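Local coordinates for protein sesquisabinene B synthase 2 (Santalum album, PDB 6A2A) that probably converts farnesyl diphosphate into the sesquiterpene sesquisabinene B, using magnesium or manganese ions, at residues L126-M131 and Y167-L172; K161-L166 and R184-S189; H402-E407 and D473-I478. One frame throughout, in Å; residues are numbered along the deposited sequence.

Contact 1: residues L126-M131 and Y167-L172; sequences LRFRIM and YEASFL
In the all-helical N-terminal domain of this terpene synthase, F128 and R129 of helix 121-133 pack against A169 of helix 160-170 and L172, which follows it in the chain. The backbones come close at one point, with the CA atoms of R129 and A169 4.9 Å apart. F128 carries CG anti to its backbone N (chi1 174°), which swings the ring forward until CE1 lies 3.5 Å from A169 O, the oxygen sitting at the ring edge near its plane. The neighbouring ring atom, F128 CD1, meets A169 CB at 4.0 Å, and L172 CB approaches CE1 obliquely. R129 works mainly through its aliphatic stem: CG touches L172 CD2 at 3.8 Å and CD passes 3.7 Å from E168 O. A bend at chi3 then lays the guanidinium alongside E168, NE being 3.9 Å from E168 CB. The two charged ends do not pair here; E168 OE1 accepts from the backbone N of L215, while R129 forms salt bridges to D86 and E133. Around this buried patch, D86 belongs to helix 78-90, which covers L126 and I130, and L180 of helix 178-192 rests on F128.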
# COMPACT_ATOMS: atom_id res chain seq x y z
N LEU A 126 9.15 2.18 46.22
CA LEU A 126 8.70 1.23 45.23
C LEU A 126 7.20 0.93 45.41
O LEU A 126 6.43 0.92 44.45
CB LEU A 126 9.54 -0.04 45.27
CG LEU A 126 9.22 -1.06 44.20
CD1 LEU A 126 9.52 -0.50 42.79
CD2 LEU A 126 9.98 -2.34 44.38
N ARG A 127 6.76 0.68 46.63
CA ARG A 127 5.37 0.39 46.83
C ARG A 127 4.50 1.59 46.40
O ARG A 127 3.49 1.39 45.73
CB ARG A 127 5.14 0.07 48.31
CG ARG A 127 3.71 -0.36 48.64
CD ARG A 127 3.56 -0.56 50.15
NE ARG A 127 2.14 -0.73 50.46
CZ ARG A 127 1.34 0.24 50.86
NH1 ARG A 127 1.75 1.49 50.88
NH2 ARG A 127 0.12 -0.07 51.25
N PHE A 128 4.88 2.78 46.82
CA PHE A 128 4.20 4.00 46.47
C PHE A 128 4.05 4.09 44.95
O PHE A 128 2.95 4.35 44.39
CB PHE A 128 4.93 5.22 47.01
CG PHE A 128 4.37 6.56 46.57
CD1 PHE A 128 4.76 7.14 45.36
CD2 PHE A 128 3.43 7.24 47.33
CE1 PHE A 128 4.24 8.36 44.96
CE2 PHE A 128 2.89 8.45 46.92
CZ PHE A 128 3.31 9.01 45.73
N ARG A 129 5.16 3.83 44.27
CA ARG A 129 5.13 3.99 42.79
C ARG A 129 4.29 2.92 42.11
O ARG A 129 3.47 3.27 41.23
CB ARG A 129 6.55 4.03 42.21
CG ARG A 129 6.55 4.03 40.68
CD ARG A 129 7.90 4.45 40.12
NE ARG A 129 8.95 3.45 40.39
CZ ARG A 129 9.11 2.31 39.79
NH1 ARG A 129 8.29 1.92 38.82
NH2 ARG A 129 10.13 1.52 40.16
N ILE A 130 4.48 1.64 42.43
CA ILE A 130 3.82 0.57 41.76
C ILE A 130 2.31 0.68 42.02
O ILE A 130 1.51 0.39 41.14
CB ILE A 130 4.34 -0.82 42.17
CG1 ILE A 130 5.85 -0.98 41.94
CG2 ILE A 130 3.57 -1.91 41.45
CD1 ILE A 130 6.24 -1.14 40.50
N MET A 131 1.97 0.96 43.26
CA MET A 131 0.52 1.17 43.59
C MET A 131 -0.09 2.28 42.71
O MET A 131 -1.10 2.03 42.02
CB MET A 131 0.36 1.51 45.06
CG MET A 131 0.66 0.35 46.02
SD MET A 131 -0.28 -1.11 45.74
CE MET A 131 0.71 -2.34 46.60
N TYR A 167 13.58 8.88 44.19
CA TYR A 167 13.62 9.70 42.99
C TYR A 167 12.56 9.20 42.02
O TYR A 167 11.79 10.03 41.53
CB TYR A 167 15.00 9.66 42.33
CG TYR A 167 15.08 10.34 40.98
CD1 TYR A 167 15.38 11.68 40.87
CD2 TYR A 167 15.01 9.59 39.83
CE1 TYR A 167 15.57 12.30 39.64
CE2 TYR A 167 15.13 10.20 38.58
CZ TYR A 167 15.46 11.54 38.49
OH TYR A 167 15.61 12.10 37.24
N GLU A 168 12.56 7.92 41.66
CA GLU A 168 11.69 7.42 40.66
C GLU A 168 10.22 7.56 41.10
O GLU A 168 9.35 7.87 40.30
CB GLU A 168 11.94 5.96 40.34
CG GLU A 168 13.30 5.68 39.73
CD GLU A 168 13.48 6.11 38.27
OE1 GLU A 168 12.70 7.00 37.79
OE2 GLU A 168 14.35 5.51 37.59
N ALA A 169 9.97 7.32 42.39
CA ALA A 169 8.60 7.40 42.94
C ALA A 169 8.02 8.82 42.90
O ALA A 169 6.77 8.96 42.69
CB ALA A 169 8.60 6.87 44.37
N SER A 170 8.84 9.80 43.07
CA SER A 170 8.46 11.19 43.20
C SER A 170 7.68 11.68 41.96
O SER A 170 6.80 12.55 42.12
CB SER A 170 9.60 12.09 43.49
OG SER A 170 10.44 12.30 42.36
N PHE A 171 7.93 11.03 40.84
CA PHE A 171 7.36 11.45 39.53
C PHE A 171 5.92 10.99 39.39
O PHE A 171 5.24 11.33 38.39
CB PHE A 171 8.24 10.99 38.36
CG PHE A 171 9.50 11.79 38.33
CD1 PHE A 171 9.57 13.02 37.68
CD2 PHE A 171 10.63 11.34 39.00
CE1 PHE A 171 10.70 13.79 37.72
CE2 PHE A 171 11.76 12.11 39.01
CZ PHE A 171 11.81 13.33 38.40
N LEU A 172 5.45 10.21 40.34
CA LEU A 172 4.05 9.76 40.34
C LEU A 172 3.18 10.73 41.16
O LEU A 172 2.00 10.47 41.36
CB LEU A 172 3.94 8.32 40.83
CG LEU A 172 4.02 7.21 39.79
CD1 LEU A 172 2.82 7.24 38.86
CD2 LEU A 172 5.34 7.26 39.03

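Contact 2: residues K161-L166 and R184-S189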
# COMPACT_ATOMS: atom_id res chain seq x y z
N LYS A 161 20.40 2.81 46.61
CA LYS A 161 19.26 2.14 46.05
C LYS A 161 18.00 2.84 46.55
O LYS A 161 17.05 3.07 45.77
CB LYS A 161 19.28 0.67 46.46
CG LYS A 161 18.14 -0.21 45.97
CD LYS A 161 18.14 -1.55 46.66
CE LYS A 161 17.06 -2.47 46.16
NZ LYS A 161 17.21 -2.72 44.70
N GLY A 162 17.98 3.15 47.83
CA GLY A 162 16.86 3.93 48.47
C GLY A 162 16.62 5.28 47.81
O GLY A 162 15.47 5.62 47.45
N LEU A 163 17.68 6.04 47.64
CA LEU A 163 17.59 7.33 47.01
C LEU A 163 17.02 7.19 45.61
O LEU A 163 16.20 8.01 45.23
CB LEU A 163 18.94 8.03 46.92
CG LEU A 163 19.56 8.55 48.21
CD1 LEU A 163 20.93 9.12 47.91
CD2 LEU A 163 18.69 9.61 48.88
N LEU A 164 17.51 6.24 44.82
CA LEU A 164 17.04 6.08 43.41
C LEU A 164 15.57 5.70 43.44
O LEU A 164 14.78 6.20 42.62
CB LEU A 164 17.84 4.99 42.70
CG LEU A 164 17.42 4.66 41.26
CD1 LEU A 164 17.55 5.91 40.39
CD2 LEU A 164 18.25 3.55 40.67
N SER A 165 15.16 4.83 44.36
CA SER A 165 13.73 4.46 44.34
C SER A 165 12.85 5.66 44.74
O SER A 165 11.76 5.90 44.12
CB SER A 165 13.51 3.28 45.25
OG SER A 165 14.07 2.11 44.70
N LEU A 166 13.30 6.49 45.64
CA LEU A 166 12.56 7.69 46.04
C LEU A 166 12.44 8.66 44.86
O LEU A 166 11.37 9.22 44.58
CB LEU A 166 13.29 8.37 47.18
CG LEU A 166 12.69 9.67 47.71
CD1 LEU A 166 11.30 9.41 48.27
CD2 LEU A 166 13.57 10.28 48.76
N ARG A 184 11.83 14.76 45.32
CA ARG A 184 12.53 14.92 44.03
C ARG A 184 13.77 15.80 44.15
O ARG A 184 14.86 15.43 43.66
CB ARG A 184 11.59 15.48 42.95
CG ARG A 184 12.29 15.75 41.63
CD ARG A 184 11.45 16.50 40.59
NE ARG A 184 11.21 17.85 41.06
CZ ARG A 184 12.06 18.86 40.93
NH1 ARG A 184 13.22 18.67 40.33
NH2 ARG A 184 11.76 20.06 41.40
N THR A 185 13.67 16.97 44.79
CA THR A 185 14.76 17.88 44.91
C THR A 185 15.89 17.21 45.74
O THR A 185 17.04 17.29 45.34
CB THR A 185 14.32 19.20 45.58
OG1 THR A 185 13.35 19.80 44.72
CG2 THR A 185 15.45 20.18 45.77
N PHE A 186 15.53 16.52 46.79
CA PHE A 186 16.51 15.92 47.70
C PHE A 186 17.22 14.77 46.98
O PHE A 186 18.44 14.79 46.93
CB PHE A 186 15.83 15.41 48.96
CG PHE A 186 16.73 14.63 49.88
CD1 PHE A 186 17.60 15.30 50.72
CD2 PHE A 186 16.65 13.27 49.93
CE1 PHE A 186 18.41 14.58 51.60
CE2 PHE A 186 17.43 12.56 50.81
CZ PHE A 186 18.30 13.23 51.64
N ALA A 187 16.45 13.86 46.42
CA ALA A 187 17.01 12.64 45.76
C ALA A 187 17.85 13.03 44.54
O ALA A 187 18.97 12.45 44.35
CB ALA A 187 15.95 11.68 45.36
N THR A 188 17.39 14.01 43.74
CA THR A 188 18.15 14.50 42.60
C THR A 188 19.51 15.02 43.05
O THR A 188 20.55 14.70 42.46
CB THR A 188 17.40 15.58 41.78
OG1 THR A 188 16.13 15.08 41.37
CG2 THR A 188 18.18 15.99 40.54
N SER A 189 19.51 15.88 44.07
CA SER A 189 20.71 16.52 44.53
C SER A 189 21.70 15.46 45.06
O SER A 189 22.88 15.47 44.73
CB SER A 189 20.41 17.55 45.62
OG SER A 189 21.64 18.03 46.16
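L163 and A187 mark the closest backbone approach, their CA atoms 5.5 Å apart, where segments 161-166 and 184-189 run roughly antiparallel with 137° between their directions. The axes pass 8.9 Å from each other, and it is A187 that sits in the gap. Its CB points at the other helix and ends 3.7 Å from the backbone oxygen of L163, so a methyl group rests directly against main chain. L166 comes in beside it, reaching CD2 toward the same methyl at a looser 4.4 Å.

F186 also packs against L163 and L166. Its CG is anti to the backbone N (chi1 173°), and this carries the ring back toward the partner helix although its CB starts off to one side. The tightest side-chain contact is then between L163 CD2 and F186 CE2, at 3.7 Å. The leucine crosses the phenylalanine at about a right angle, and its methyl stands obliquely to the ring. L166 CD2, by contrast, lies at the ring edge, near the plane.

These are consecutive helices, 160-170 and 178-192, joined by a short connection into an alpha-alpha hairpin of the N-terminal terpene synthase domain. Between them lies apolar packing plus the A187 methyl against a carbonyl oxygen. Beyond the pair, L163 also touches K190 and L191, while F152 meets the F186 ring. L166 reaches past the hairpin to L121 and S125 of helix 121-133.

T188, whose side chain packs on Y167 of helix 160-170, doubles up on the carbonyl of R184. T188 OG1 donates to R184 O at 2.6 Å and T188 N donates to it as well, the two donors arriving from opposite faces of the carbonyl plane. The hydroxyl bond comes from above that plane and fixes the rotation of the threonine.

Contact 3: residues H402-E407 and D473-I478; sequences HKPTLE and DNLKSI
K403 lies across N474 with the carbons of its chain, CG standing 3.6 Å from N474 ND2. Further out, K403 CE is modelled only 3.1 Å from the same ND2, which is tight for carbon against nitrogen and makes the exact course of this exposed lysine end doubtful. Next along, P404 and L475 cross at about a right angle, P404 CD touching L475 CD2 at 3.6 Å. The third touch is L406 CD1 against S477 O, also 3.6 Å, where CG anti to the backbone N (chi1 -180°) brings the leucine tip inward. Between the backbones sits a water that donates to P404 O at 2.9 Å and to N474 O at 3.1 Å, tying two carbonyls together.

Both segments are lead-ins to helices, 406-416 and 477-485, and their touching parts run only 15° apart. The second is shaped by an Asx turn, in which D473 OD1 accepts from L475 N at 2.7 Å. Outside the pair, N483 ND2 donates to N474 OD1 and holds the amide, while E484 takes the backbone N of L406, so helix 477-485 anchors both sides. An alanine at N474 would probably leave N483 ND2 without this acceptor and open a gap beneath the K403 chain.

The metal site is close by. L475 lies about 4 Å, side chain to side chain, from E394, which is seen to bind magnesium in this protein, although this chain carries no ion. S477 OG is hydrogen-bonded to D461, the neighbour in sequence of the magnesium ligand N460.

Chemically, then, the two lead-ins meet through van der Waals touches and one bridging water, while direct polar bonds run within segment 473-478 or to neighbours such as N483, E484 and D461, satisfying N474 OD1 and S477 OG away from the other segment.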
# COMPACT_ATOMS: atom_id res chain seq x y z
N HIS A 402 5.87 39.96 15.73
CA HIS A 402 5.12 39.81 17.00
C HIS A 402 5.91 38.94 17.98
O HIS A 402 6.51 37.94 17.59
CB HIS A 402 3.73 39.20 16.75
CG HIS A 402 2.81 39.17 17.93
ND1 HIS A 402 2.43 40.31 18.62
CD2 HIS A 402 2.14 38.15 18.51
CE1 HIS A 402 1.61 39.97 19.61
NE2 HIS A 402 1.39 38.64 19.55
N LYS A 403 5.88 39.36 19.25
CA LYS A 403 6.51 38.67 20.35
C LYS A 403 5.40 38.21 21.30
O LYS A 403 5.02 38.92 22.19
CB LYS A 403 7.51 39.61 21.04
CG LYS A 403 8.76 39.90 20.23
CD LYS A 403 9.80 40.74 20.95
CE LYS A 403 11.14 40.73 20.23
NZ LYS A 403 11.76 42.08 20.18
N PRO A 404 4.85 37.01 21.07
CA PRO A 404 3.73 36.59 21.90
C PRO A 404 4.18 36.31 23.33
O PRO A 404 5.35 36.06 23.60
CB PRO A 404 3.23 35.30 21.23
CG PRO A 404 4.48 34.73 20.65
CD PRO A 404 5.22 35.96 20.13
N THR A 405 3.24 36.40 24.26
CA THR A 405 3.44 35.93 25.59
C THR A 405 3.57 34.41 25.55
O THR A 405 3.09 33.78 24.58
CB THR A 405 2.26 36.21 26.51
OG1 THR A 405 1.07 35.73 25.90
CG2 THR A 405 2.08 37.69 26.81
N LEU A 406 4.09 33.84 26.62
CA LEU A 406 4.13 32.38 26.68
C LEU A 406 2.72 31.80 26.55
O LEU A 406 2.51 30.83 25.81
CB LEU A 406 4.78 31.91 27.98
CG LEU A 406 4.87 30.40 28.12
CD1 LEU A 406 5.81 29.84 27.03
CD2 LEU A 406 5.34 29.99 29.48
N GLU A 407 1.74 32.39 27.23
CA GLU A 407 0.40 31.79 27.18
C GLU A 407 -0.20 31.96 25.76
O GLU A 407 -0.78 30.99 25.26
CB GLU A 407 -0.52 32.30 28.30
CG GLU A 407 -1.02 31.16 29.23
CD GLU A 407 -0.20 30.84 30.49
OE1 GLU A 407 0.79 31.60 30.77
OE2 GLU A 407 -0.56 29.84 31.23
N ASP A 473 15.03 33.19 18.26
CA ASP A 473 13.73 32.78 17.75
C ASP A 473 12.73 33.08 18.87
O ASP A 473 12.77 32.44 19.94
CB ASP A 473 13.72 31.30 17.38
CG ASP A 473 12.40 30.87 16.80
OD1 ASP A 473 11.37 31.55 17.02
OD2 ASP A 473 12.39 29.80 16.15
N ASN A 474 11.89 34.09 18.62
CA ASN A 474 10.90 34.59 19.58
C ASN A 474 9.74 33.61 19.74
O ASN A 474 8.97 33.76 20.67
CB ASN A 474 10.33 35.96 19.17
CG ASN A 474 11.32 37.06 19.49
OD1 ASN A 474 12.02 36.97 20.49
ND2 ASN A 474 11.38 38.08 18.64
N LEU A 475 9.62 32.66 18.80
CA LEU A 475 8.48 31.80 18.78
C LEU A 475 8.85 30.43 19.32
O LEU A 475 8.50 29.45 18.69
CB LEU A 475 7.94 31.69 17.34
CG LEU A 475 7.49 33.00 16.69
CD1 LEU A 475 6.50 32.72 15.56
CD2 LEU A 475 6.88 33.94 17.69
N LYS A 476 9.54 30.40 20.46
CA LYS A 476 9.72 29.20 21.20
C LYS A 476 9.50 29.51 22.69
O LYS A 476 9.63 30.64 23.09
CB LYS A 476 11.14 28.67 20.95
CG LYS A 476 11.44 28.21 19.53
CD LYS A 476 10.88 26.85 19.22
CE LYS A 476 11.04 26.44 17.76
NZ LYS A 476 9.74 26.45 17.05
N SER A 477 9.11 28.50 23.46
CA SER A 477 8.77 28.65 24.86
C SER A 477 9.69 29.50 25.74
O SER A 477 9.26 30.42 26.35
CB SER A 477 8.56 27.28 25.51
OG SER A 477 7.59 26.52 24.89
N ILE A 478 10.94 29.14 25.80
CA ILE A 478 11.87 29.86 26.64
C ILE A 478 11.95 31.34 26.27
O ILE A 478 11.76 32.15 27.09
CB ILE A 478 13.27 29.23 26.63
CG1 ILE A 478 13.22 27.81 27.15
CG2 ILE A 478 14.21 30.01 27.49
CD1 ILE A 478 14.44 27.00 26.84
O HOH W 1 7.93 36.22 22.25

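Contacts 1 and 2 form one continuous piece of the N-terminal domain, their centres 11 Å apart. Helix 160-170 serves both, packing on helix 121-133 in contact 1 and on helix 178-192 in contact 2. Their segments alternate along the chain, and they touch directly where Y167 and S170 meet A187, T188 and R184. Contact 3 comes later in sequence and belongs to the metal-binding domain, its centre about 35 Å from that of contact 1 and 34 Å from that of contact 2. The first two thus build the helical packing of a domain away from the metal ligands, whereas the third joins two helix starts and their lead-in loops beside E394.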